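Local atomic coordinates of interphotoreceptor retinoid-binding protein (Xenopus laevis, PDB entry 1J7X), a protein that probably binds retinoids and helps carry them through the matrix between photoreceptors and their neighbouring cells. Residues Leu11-Ile14 / Leu15-Tyr19; Leu50-Glu53 / Leu54-Thr58; Leu208-His211 / Gln212-Thr215; Phe263-Ser266 / Asn267-Trp271. All blocks are in the same frame, centred on the assembly; numbering follows the deposited sequence.

Interaction 1 (Leu11-Ile14 / Leu15-Tyr19); sequences LCDI and LANNY
Leu15 and Leu11 sit one turn apart on helix 2-18 and are joined by the backbone bond Leu15 N to Leu11 O, 2.8 Å long and almost straight, beside which their side chains cross at a slant. Followed outward, the Leu15 side chain stays on Leu11 the whole way. Its CB rests on the Leu11 carbonyl oxygen; CG settles still nearer that oxygen, 3.2 Å from Leu11 O, and also touches a methyl, with Leu15 CG to Leu11 CD1 at 3.7 Å. At the tip the branches divide: CD1 lies against both CG and CD1 of Leu11, while CD2 only grazes Leu11 CD1. CG of Leu15 stands beside its own backbone N (chi1 -65°), which lays the branch back over the preceding turn. Leu32 and Leu63 from loops and Ile25 of helix 25-31 pack on the same side chain. With an alanine at this position, the Leu11 methyl CD1 is likely to lose its neighbour and a gap to open facing Leu32 and Ile25.

On the outer side of the helix, Asn17 N bonds Asp13 O at 3.2 Å, and Asn17 ND2 comes within 3.1 Å of Asp13 OD1, amide and carboxylate planes nearly perpendicular. Ile14 O is met by weak bonds from Asn17 N and Asn18 N. Tyr19 N still bonds Leu15 O, but Tyr19 leaves helical geometry, its hydroxyl bonded to Asp60. The chemistry is thus two-sided, with branched apolar groups turned inward and a carboxylate and amide outward, as expected of an amphipathic helix.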
loop_
_atom_site.group_PDB
_atom_site.type_symbol
_atom_site.label_atom_id
_atom_site.label_comp_id
_atom_site.label_asym_id
_atom_site.label_seq_id
_atom_site.Cartn_x
_atom_site.Cartn_y
_atom_site.Cartn_z
ATOM N N LEU A 11 -16.048 20.665 -8.818
ATOM C CA LEU A 11 -14.952 20.369 -7.821
ATOM C C LEU A 11 -15.409 20.483 -6.400
ATOM O O LEU A 11 -15.324 19.546 -5.554
ATOM C CB LEU A 11 -13.738 21.243 -8.079
ATOM C CG LEU A 11 -12.638 21.136 -7.043
ATOM C CD1 LEU A 11 -12.083 19.732 -7.024
ATOM C CD2 LEU A 11 -11.560 22.142 -7.282
ATOM N N CYS A 12 -16.020 21.621 -6.084
ATOM C CA CYS A 12 -16.498 21.795 -4.728
ATOM C C CYS A 12 -17.509 20.749 -4.326
ATOM O O CYS A 12 -17.486 20.315 -3.189
ATOM C CB CYS A 12 -17.113 23.214 -4.588
ATOM S SG CYS A 12 -15.827 24.426 -4.541
ATOM N N ASP A 13 -18.361 20.354 -5.237
ATOM C CA ASP A 13 -19.314 19.323 -4.940
ATOM C C ASP A 13 -18.575 17.968 -4.698
ATOM O O ASP A 13 -18.851 17.250 -3.735
ATOM C CB ASP A 13 -20.273 19.205 -6.104
ATOM C CG ASP A 13 -21.409 18.245 -5.833
ATOM O OD1 ASP A 13 -22.006 18.340 -4.730
ATOM O OD2 ASP A 13 -21.754 17.377 -6.710
ATOM N N ILE A 14 -17.675 17.651 -5.600
ATOM C CA ILE A 14 -16.963 16.404 -5.481
ATOM C C ILE A 14 -16.258 16.351 -4.128
ATOM O O ILE A 14 -16.349 15.361 -3.456
ATOM C CB ILE A 14 -15.893 16.303 -6.600
ATOM C CG1 ILE A 14 -16.493 16.309 -8.028
ATOM C CG2 ILE A 14 -15.032 15.106 -6.335
ATOM C CD1 ILE A 14 -17.351 15.239 -8.295
ATOM N N LEU A 15 -15.515 17.396 -3.775
ATOM C CA LEU A 15 -14.750 17.493 -2.523
ATOM C C LEU A 15 -15.637 17.341 -1.304
ATOM O O LEU A 15 -15.373 16.547 -0.476
ATOM C CB LEU A 15 -14.017 18.801 -2.459
ATOM C CG LEU A 15 -12.926 19.050 -3.463
ATOM C CD1 LEU A 15 -12.438 20.458 -3.366
ATOM C CD2 LEU A 15 -11.824 18.043 -3.205
ATOM N N ALA A 16 -16.779 18.055 -1.263
ATOM C CA ALA A 16 -17.669 18.026 -0.114
ATOM C C ALA A 16 -18.167 16.628 0.168
ATOM O O ALA A 16 -18.289 16.196 1.271
ATOM C CB ALA A 16 -18.877 18.981 -0.358
ATOM N N ASN A 17 -18.440 15.883 -0.877
ATOM C CA ASN A 17 -18.999 14.562 -0.694
ATOM C C ASN A 17 -18.010 13.398 -0.672
ATOM O O ASN A 17 -18.346 12.370 -0.155
ATOM C CB ASN A 17 -19.970 14.305 -1.762
ATOM C CG ASN A 17 -21.125 15.308 -1.712
ATOM O OD1 ASN A 17 -21.728 15.512 -0.631
ATOM N ND2 ASN A 17 -21.437 15.912 -2.852
ATOM N N ASN A 18 -16.795 13.620 -1.140
ATOM C CA ASN A 18 -15.822 12.488 -1.218
ATOM C C ASN A 18 -14.458 12.609 -0.547
ATOM O O ASN A 18 -13.860 11.595 -0.203
ATOM C CB ASN A 18 -15.647 12.120 -2.663
ATOM C CG ASN A 18 -16.984 11.902 -3.386
ATOM O OD1 ASN A 18 -17.520 12.797 -4.063
ATOM N ND2 ASN A 18 -17.432 10.713 -3.374
ATOM N N TYR A 19 -13.951 13.822 -0.398
ATOM C CA TYR A 19 -12.565 14.006 0.065
ATOM C C TYR A 19 -12.410 13.435 1.464
ATOM O O TYR A 19 -13.091 13.896 2.423
ATOM C CB TYR A 19 -12.196 15.486 0.048
ATOM C CG TYR A 19 -10.828 15.793 0.504
ATOM C CD1 TYR A 19 -9.752 14.991 0.096
ATOM C CD2 TYR A 19 -10.541 16.879 1.274
ATOM C CE1 TYR A 19 -8.484 15.277 0.436
ATOM C CE2 TYR A 19 -9.230 17.094 1.732
ATOM C CZ TYR A 19 -8.169 16.320 1.208
ATOM O OH TYR A 19 -6.894 16.587 1.627
#

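Interaction 2 (Leu50-Glu53 / Leu54-Thr58); sequences LNYE and LQSLT
Ser56 grips Tyr52 O twice, through its backbone N at 3.0 Å and through its hydroxyl, Ser56 OG to Tyr52 O, at 2.9 Å. The two donors reach that oxygen from opposite faces of the carbonyl plane. The hydroxyl can fold back because OG stands beside its own backbone N, opposite the carbonyl carbon (chi1 -66°). One residue on, Leu57 N bonds Glu53 O at 3.0 Å, and the Leu57 branch lies across the bent Glu53 chain: Leu57 CD1 touches Glu53 CG at 4.1 Å, while Glu53 OE2 hangs near Leu57 CG.

Leu54 N makes a 2.7 Å bond to Leu50 O, and Leu54 CG lies on that same oxygen, 3.1 Å away. At the last turn, Leu54 O takes two bonds from Thr58, one from its N and one from OG1, the hydroxyl coming from above the carbonyl plane.

Farther out, neighbouring elements hold these groups in place. Leu28 of helix 25-31 receives Leu54, Leu57 and Thr58; Leu65 of strand 64-67 lies against Leu50 and Leu54. Cutting the Leu54 side chain back to an alanine would probably open a gap between Leu28 and Leu65. Asp60, just past the helix, bonds Thr58 OG1 through its N and Gln55 NE2 through its O, tying the following loop back to the last turns.

Hydroxyls of serine and threonine turned back to the carbonyl four residues earlier are a familiar helical motif, met here twice near the C-terminal end of amphipathic helix 43-58.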
loop_
_atom_site.group_PDB
_atom_site.type_symbol
_atom_site.label_atom_id
_atom_site.label_comp_id
_atom_site.label_asym_id
_atom_site.label_seq_id
_atom_site.Cartn_x
_atom_site.Cartn_y
_atom_site.Cartn_z
ATOM N N LEU A 50 -5.685 25.419 -9.678
ATOM C CA LEU A 50 -6.387 24.738 -8.643
ATOM C C LEU A 50 -5.478 23.760 -7.899
ATOM O O LEU A 50 -5.609 23.697 -6.662
ATOM C CB LEU A 50 -7.606 24.029 -9.126
ATOM C CG LEU A 50 -8.706 25.037 -9.523
ATOM C CD1 LEU A 50 -9.757 24.341 -10.363
ATOM C CD2 LEU A 50 -9.286 25.538 -8.242
ATOM N N ASN A 51 -4.527 23.125 -8.580
ATOM C CA ASN A 51 -3.594 22.198 -7.961
ATOM C C ASN A 51 -2.687 22.959 -6.984
ATOM O O ASN A 51 -2.485 22.516 -5.811
ATOM C CB ASN A 51 -2.751 21.451 -8.961
ATOM C CG ASN A 51 -3.465 20.329 -9.577
ATOM O OD1 ASN A 51 -3.122 19.912 -10.713
ATOM N ND2 ASN A 51 -4.322 19.706 -8.811
ATOM N N TYR A 52 -2.260 24.152 -7.372
ATOM C CA TYR A 52 -1.366 24.940 -6.431
ATOM C C TYR A 52 -2.112 25.379 -5.232
ATOM O O TYR A 52 -1.659 25.296 -4.057
ATOM C CB TYR A 52 -0.844 26.207 -7.121
ATOM C CG TYR A 52 0.431 26.757 -6.435
ATOM C CD1 TYR A 52 1.625 25.993 -6.491
ATOM C CD2 TYR A 52 0.459 27.945 -5.836
ATOM C CE1 TYR A 52 2.856 26.435 -5.935
ATOM C CE2 TYR A 52 1.655 28.415 -5.246
ATOM C CZ TYR A 52 2.855 27.629 -5.268
ATOM O OH TYR A 52 4.168 28.065 -4.776
ATOM N N GLU A 53 -3.352 25.842 -5.462
ATOM C CA GLU A 53 -4.199 26.237 -4.360
ATOM C C GLU A 53 -4.588 25.080 -3.485
ATOM O O GLU A 53 -4.468 25.148 -2.260
ATOM C CB GLU A 53 -5.426 26.990 -4.876
ATOM C CG GLU A 53 -5.952 27.973 -3.850
ATOM C CD GLU A 53 -4.870 28.980 -3.419
ATOM O OE1 GLU A 53 -4.185 29.508 -4.321
ATOM O OE2 GLU A 53 -4.724 29.175 -2.172
ATOM N N LEU A 54 -5.003 23.947 -4.094
ATOM C CA LEU A 54 -5.331 22.822 -3.266
ATOM C C LEU A 54 -4.171 22.346 -2.376
ATOM O O LEU A 54 -4.386 22.015 -1.218
ATOM C CB LEU A 54 -5.859 21.629 -4.084
ATOM C CG LEU A 54 -7.288 21.893 -4.746
ATOM C CD1 LEU A 54 -7.559 20.862 -5.765
ATOM C CD2 LEU A 54 -8.378 21.877 -3.679
ATOM N N GLN A 55 -2.975 22.281 -2.937
ATOM C CA GLN A 55 -1.822 21.781 -2.153
ATOM C C GLN A 55 -1.458 22.800 -1.067
ATOM O O GLN A 55 -1.111 22.451 0.025
ATOM C CB GLN A 55 -0.643 21.551 -3.053
ATOM C CG GLN A 55 -0.766 20.395 -3.995
ATOM C CD GLN A 55 -1.293 19.104 -3.251
ATOM O OE1 GLN A 55 -0.729 18.702 -2.183
ATOM N NE2 GLN A 55 -2.452 18.580 -3.703
ATOM N N SER A 56 -1.685 24.091 -1.324
ATOM C CA SER A 56 -1.417 25.067 -0.270
ATOM C C SER A 56 -2.339 24.951 0.890
ATOM O O SER A 56 -2.002 25.069 2.050
ATOM C CB SER A 56 -1.494 26.452 -0.862
ATOM O OG SER A 56 -0.469 26.639 -1.787
ATOM N N LEU A 57 -3.554 24.609 0.588
ATOM C CA LEU A 57 -4.556 24.476 1.556
ATOM C C LEU A 57 -4.682 23.133 2.161
ATOM O O LEU A 57 -5.202 23.069 3.293
ATOM C CB LEU A 57 -5.882 24.777 0.885
ATOM C CG LEU A 57 -5.983 26.199 0.339
ATOM C CD1 LEU A 57 -7.349 26.412 -0.273
ATOM C CD2 LEU A 57 -5.791 27.184 1.591
ATOM N N THR A 58 -4.242 22.057 1.483
ATOM C CA THR A 58 -4.385 20.689 2.065
ATOM C C THR A 58 -3.113 19.940 2.302
ATOM O O THR A 58 -3.066 19.035 3.107
ATOM C CB THR A 58 -5.236 19.746 1.146
ATOM O OG1 THR A 58 -4.517 19.530 -0.086
ATOM C CG2 THR A 58 -6.586 20.447 0.768
#

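Interaction 3 (Leu208-His211 / Gln212-Thr215); sequences LTSH and QTAT
A type I beta turn, Ser210 to Thr213, takes the chain off the end of strand 204-209, an inner strand of the mixed sheet, and leads it toward helix 216-226. This strand-loop-helix connection is consistent with the beta-beta-alpha spiral of the ClpP/crotonase clan, to which the family S41 region belongs.

The turn is closed by Thr213 N, bonded to Ser210 O at 3.0 Å from well above the carbonyl plane. Side chains reinforce it from both arms of the bend. Thr213 OG1 takes the N-H of Ser210 in an almost straight bond (3.0 Å, 169°), and Ser210 OG accepts from Gln212 N at 3.0 Å. The serine hydroxyl can do this because it stands between its own N and carbonyl carbon (chi1 75°), directed over the turn instead of away from it. Both hydroxyls also reach the loop that follows strand 142-146: Ser210 OG bonds Arg148 O, and Thr213 OG1 bonds Leu147 O. On the other flank, Glu235, just after strand 231-234, holds His211 N through its carboxylate and Thr209 OG1 through its backbone oxygen.

At the exposed corner, His211 and Gln212 run side by side in the same direction, ring and amide planes 74° apart. The glutamine's CG sits over one face of the imidazole in a CH-pi contact, offset toward the rim, with Gln212 CG 3.5 Å from His211 CE1.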
loop_
_atom_site.group_PDB
_atom_site.type_symbol
_atom_site.label_atom_id
_atom_site.label_comp_id
_atom_site.label_asym_id
_atom_site.label_seq_id
_atom_site.Cartn_x
_atom_site.Cartn_y
_atom_site.Cartn_z
ATOM N N LEU A 208 12.533 -5.941 1.137
ATOM C CA LEU A 208 13.152 -5.326 -0.014
ATOM C C LEU A 208 12.089 -4.687 -0.867
ATOM O O LEU A 208 11.100 -5.333 -1.266
ATOM C CB LEU A 208 13.954 -6.339 -0.847
ATOM C CG LEU A 208 14.947 -7.231 -0.101
ATOM C CD1 LEU A 208 15.774 -7.974 -1.147
ATOM C CD2 LEU A 208 15.793 -6.534 0.856
ATOM N N THR A 209 12.310 -3.415 -1.274
ATOM C CA THR A 209 11.374 -2.732 -2.117
ATOM C C THR A 209 11.995 -2.097 -3.342
ATOM O O THR A 209 13.191 -1.808 -3.332
ATOM C CB THR A 209 10.674 -1.553 -1.328
ATOM O OG1 THR A 209 11.738 -0.653 -0.909
ATOM C CG2 THR A 209 9.892 -2.116 -0.124
ATOM N N SER A 210 11.185 -1.866 -4.341
ATOM C CA SER A 210 11.548 -1.171 -5.588
ATOM C C SER A 210 10.468 -0.158 -5.943
ATOM O O SER A 210 9.347 -0.188 -5.425
ATOM C CB SER A 210 11.724 -2.117 -6.821
ATOM O OG SER A 210 10.547 -2.588 -7.365
ATOM N N HIS A 211 10.770 0.669 -6.978
ATOM C CA HIS A 211 9.811 1.575 -7.519
ATOM C C HIS A 211 8.635 0.878 -8.138
ATOM O O HIS A 211 7.634 1.508 -8.393
ATOM C CB HIS A 211 10.438 2.474 -8.562
ATOM C CG HIS A 211 10.931 1.733 -9.783
ATOM N ND1 HIS A 211 10.195 1.662 -10.955
ATOM C CD2 HIS A 211 12.094 1.093 -10.034
ATOM C CE1 HIS A 211 10.860 0.938 -11.840
ATOM N NE2 HIS A 211 11.997 0.558 -11.297
ATOM N N GLN A 212 8.757 -0.417 -8.450
ATOM C CA GLN A 212 7.648 -1.182 -8.981
ATOM C C GLN A 212 6.726 -1.749 -7.872
ATOM O O GLN A 212 5.598 -2.105 -8.135
ATOM C CB GLN A 212 8.109 -2.335 -9.858
ATOM C CG GLN A 212 8.868 -1.837 -11.082
ATOM C CD GLN A 212 9.763 -2.926 -11.673
ATOM O OE1 GLN A 212 9.366 -4.101 -11.688
ATOM N NE2 GLN A 212 10.997 -2.548 -12.133
ATOM N N THR A 213 7.182 -1.835 -6.640
ATOM C CA THR A 213 6.329 -2.344 -5.547
ATOM C C THR A 213 5.050 -1.535 -5.441
ATOM O O THR A 213 5.103 -0.266 -5.412
ATOM C CB THR A 213 7.113 -2.299 -4.250
ATOM O OG1 THR A 213 8.412 -2.941 -4.430
ATOM C CG2 THR A 213 6.331 -2.961 -3.030
ATOM N N ALA A 214 3.880 -2.175 -5.444
ATOM C CA ALA A 214 2.615 -1.477 -5.551
ATOM C C ALA A 214 1.510 -2.003 -4.648
ATOM O O ALA A 214 1.572 -3.163 -4.213
ATOM C CB ALA A 214 2.134 -1.501 -6.970
ATOM N N THR A 215 0.470 -1.196 -4.557
ATOM C CA THR A 215 -0.722 -1.426 -3.747
ATOM C C THR A 215 -0.494 -2.230 -2.451
ATOM O O THR A 215 0.273 -1.834 -1.562
ATOM C CB THR A 215 -1.808 -2.076 -4.679
ATOM O OG1 THR A 215 -1.315 -3.249 -5.360
ATOM C CG2 THR A 215 -2.129 -1.177 -5.896
#

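Interaction 4 (Phe263-Ser266 / Asn267-Trp271); sequences FIDS and NGDYW
Asp265 opens a type I beta turn, Asp265 to Gly268, at the end of strand 254-265: Gly268 N bonds Asp265 O at 2.8 Å. The aspartate's OD1 then takes two more backbone donors from opposite faces of the carboxylate plane: Asn267 N at 2.7 Å, which makes an Asx turn, and Asp269 N at 3.0 Å. CG lies between the aspartate's own N and carbonyl carbon (chi1 63°), which brings OD1 over the turn. OD2 is satisfied by Tyr222 OH and by a water that also donates to Asp269 OD2 and accepts from Asn267 ND2, so it links two acidic groups that would otherwise probably repel. Asn267 ND2 bonds Ser226 O as well.

Beyond the turn the returning chain runs antiparallel to the strand. Asp265 N donates to Asp269 O at 2.9 Å, and Trp271 N to Phe263 O at 2.8 Å, flanking the bridge of Ile264 with Tyr270. A second water bridges Phe263 N and Trp271 O.

Side chains pair on the two sides of the hairpin: the Trp271 edge meets the Phe263 face in a T-shaped stack, and Ile264 CG1 lies over the Tyr270 ring, 3.6 Å from Tyr270 CE2.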
loop_
_atom_site.group_PDB
_atom_site.type_symbol
_atom_site.label_atom_id
_atom_site.label_comp_id
_atom_site.label_asym_id
_atom_site.label_seq_id
_atom_site.Cartn_x
_atom_site.Cartn_y
_atom_site.Cartn_z
ATOM N N PHE A 263 -5.746 6.589 5.863
ATOM C CA PHE A 263 -5.107 5.434 6.412
ATOM C C PHE A 263 -4.271 5.873 7.594
ATOM O O PHE A 263 -3.244 6.589 7.467
ATOM C CB PHE A 263 -4.241 4.769 5.322
ATOM C CG PHE A 263 -3.549 3.497 5.728
ATOM C CD1 PHE A 263 -2.462 3.513 6.644
ATOM C CD2 PHE A 263 -3.872 2.322 5.095
ATOM C CE1 PHE A 263 -1.726 2.348 6.776
ATOM C CE2 PHE A 263 -3.239 1.112 5.356
ATOM C CZ PHE A 263 -2.107 1.139 6.173
ATOM N N ILE A 264 -4.774 5.572 8.813
ATOM C CA ILE A 264 -4.117 5.982 10.036
ATOM C C ILE A 264 -3.460 4.826 10.703
ATOM O O ILE A 264 -4.154 3.818 11.002
ATOM C CB ILE A 264 -5.182 6.689 11.029
ATOM C CG1 ILE A 264 -5.992 7.701 10.290
ATOM C CG2 ILE A 264 -4.453 7.183 12.222
ATOM C CD1 ILE A 264 -7.158 8.262 11.119
ATOM N N ASP A 265 -2.123 4.858 10.786
ATOM C CA ASP A 265 -1.383 3.717 11.285
ATOM C C ASP A 265 -1.444 3.620 12.773
ATOM O O ASP A 265 -2.065 4.488 13.464
ATOM C CB ASP A 265 0.040 3.622 10.794
ATOM C CG ASP A 265 0.865 4.753 11.239
ATOM O OD1 ASP A 265 0.658 5.306 12.450
ATOM O OD2 ASP A 265 1.766 5.124 10.414
ATOM N N SER A 266 -0.786 2.576 13.260
ATOM C CA SER A 266 -0.843 2.312 14.702
ATOM C C SER A 266 -0.141 3.372 15.591
ATOM O O SER A 266 -0.181 3.270 16.841
ATOM C CB SER A 266 -0.311 0.892 14.996
ATOM O OG SER A 266 1.046 0.848 14.755
ATOM N N ASN A 267 0.542 4.337 14.973
ATOM C CA ASN A 267 1.231 5.408 15.712
ATOM C C ASN A 267 0.431 6.645 15.524
ATOM O O ASN A 267 0.840 7.694 16.058
ATOM C CB ASN A 267 2.642 5.668 15.151
ATOM C CG ASN A 267 3.541 4.412 15.177
ATOM O OD1 ASN A 267 3.643 3.791 16.227
ATOM N ND2 ASN A 267 4.142 4.000 14.028
ATOM N N GLY A 268 -0.758 6.540 14.945
ATOM C CA GLY A 268 -1.624 7.662 14.663
ATOM C C GLY A 268 -1.230 8.532 13.499
ATOM O O GLY A 268 -1.865 9.533 13.314
ATOM N N ASP A 269 -0.230 8.158 12.705
ATOM C CA ASP A 269 0.137 8.927 11.571
ATOM C C ASP A 269 -0.770 8.642 10.381
ATOM O O ASP A 269 -1.049 7.491 10.090
ATOM C CB ASP A 269 1.559 8.664 11.190
ATOM C CG ASP A 269 2.549 9.050 12.289
ATOM O OD1 ASP A 269 2.299 10.042 12.961
ATOM O OD2 ASP A 269 3.575 8.388 12.543
ATOM N N TYR A 270 -1.193 9.712 9.666
ATOM C CA TYR A 270 -1.941 9.530 8.434
ATOM C C TYR A 270 -0.972 9.297 7.277
ATOM O O TYR A 270 -0.070 10.122 7.015
ATOM C CB TYR A 270 -2.734 10.838 8.093
ATOM C CG TYR A 270 -3.923 11.053 8.959
ATOM C CD1 TYR A 270 -3.774 11.344 10.331
ATOM C CD2 TYR A 270 -5.159 10.957 8.440
ATOM C CE1 TYR A 270 -4.904 11.554 11.126
ATOM C CE2 TYR A 270 -6.295 11.122 9.234
ATOM C CZ TYR A 270 -6.149 11.469 10.554
ATOM O OH TYR A 270 -7.203 11.690 11.445
ATOM N N TRP A 271 -1.080 8.185 6.614
ATOM C CA TRP A 271 -0.232 7.950 5.462
ATOM C C TRP A 271 -0.823 8.505 4.210
ATOM O O TRP A 271 -1.932 8.094 3.783
ATOM C CB TRP A 271 -0.036 6.439 5.332
ATOM C CG TRP A 271 1.067 6.098 4.396
ATOM C CD1 TRP A 271 2.100 6.831 4.016
ATOM C CD2 TRP A 271 1.127 4.874 3.647
ATOM N NE1 TRP A 271 2.824 6.156 3.023
ATOM C CE2 TRP A 271 2.255 4.924 2.845
ATOM C CE3 TRP A 271 0.346 3.728 3.609
ATOM C CZ2 TRP A 271 2.630 3.872 2.043
ATOM C CZ3 TRP A 271 0.786 2.637 2.779
ATOM C CH2 TRP A 271 1.861 2.758 2.032
HETATM O O HOH W 1 -4.289 8.933 5.174
HETATM O O HOH W 2 4.162 5.948 11.641
#

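In the fold
Along the chain the four contacts follow in series. Interactions 1 and 2 lie on helices 2-18 and 43-58 in the N-terminal region; their centres are 14 Å apart and they touch, Tyr19 on Thr58 and Leu11 on Leu50. Interactions 3 and 4 belong to the family S41 region, centres 20 Å apart, and both meet helix 216-226: 212-215 leads into it, and Phe263 and Asp265 pack on it. Strand 254-265 of the antiparallel sheet carries interaction 4, and its Val258 is touched by Ile14 and Tyr19 of interaction 1, so it joins the helical N-terminal part to the S41 region. Interaction 3 lies on the mixed sheet, its centre 31 Å from that of interaction 1.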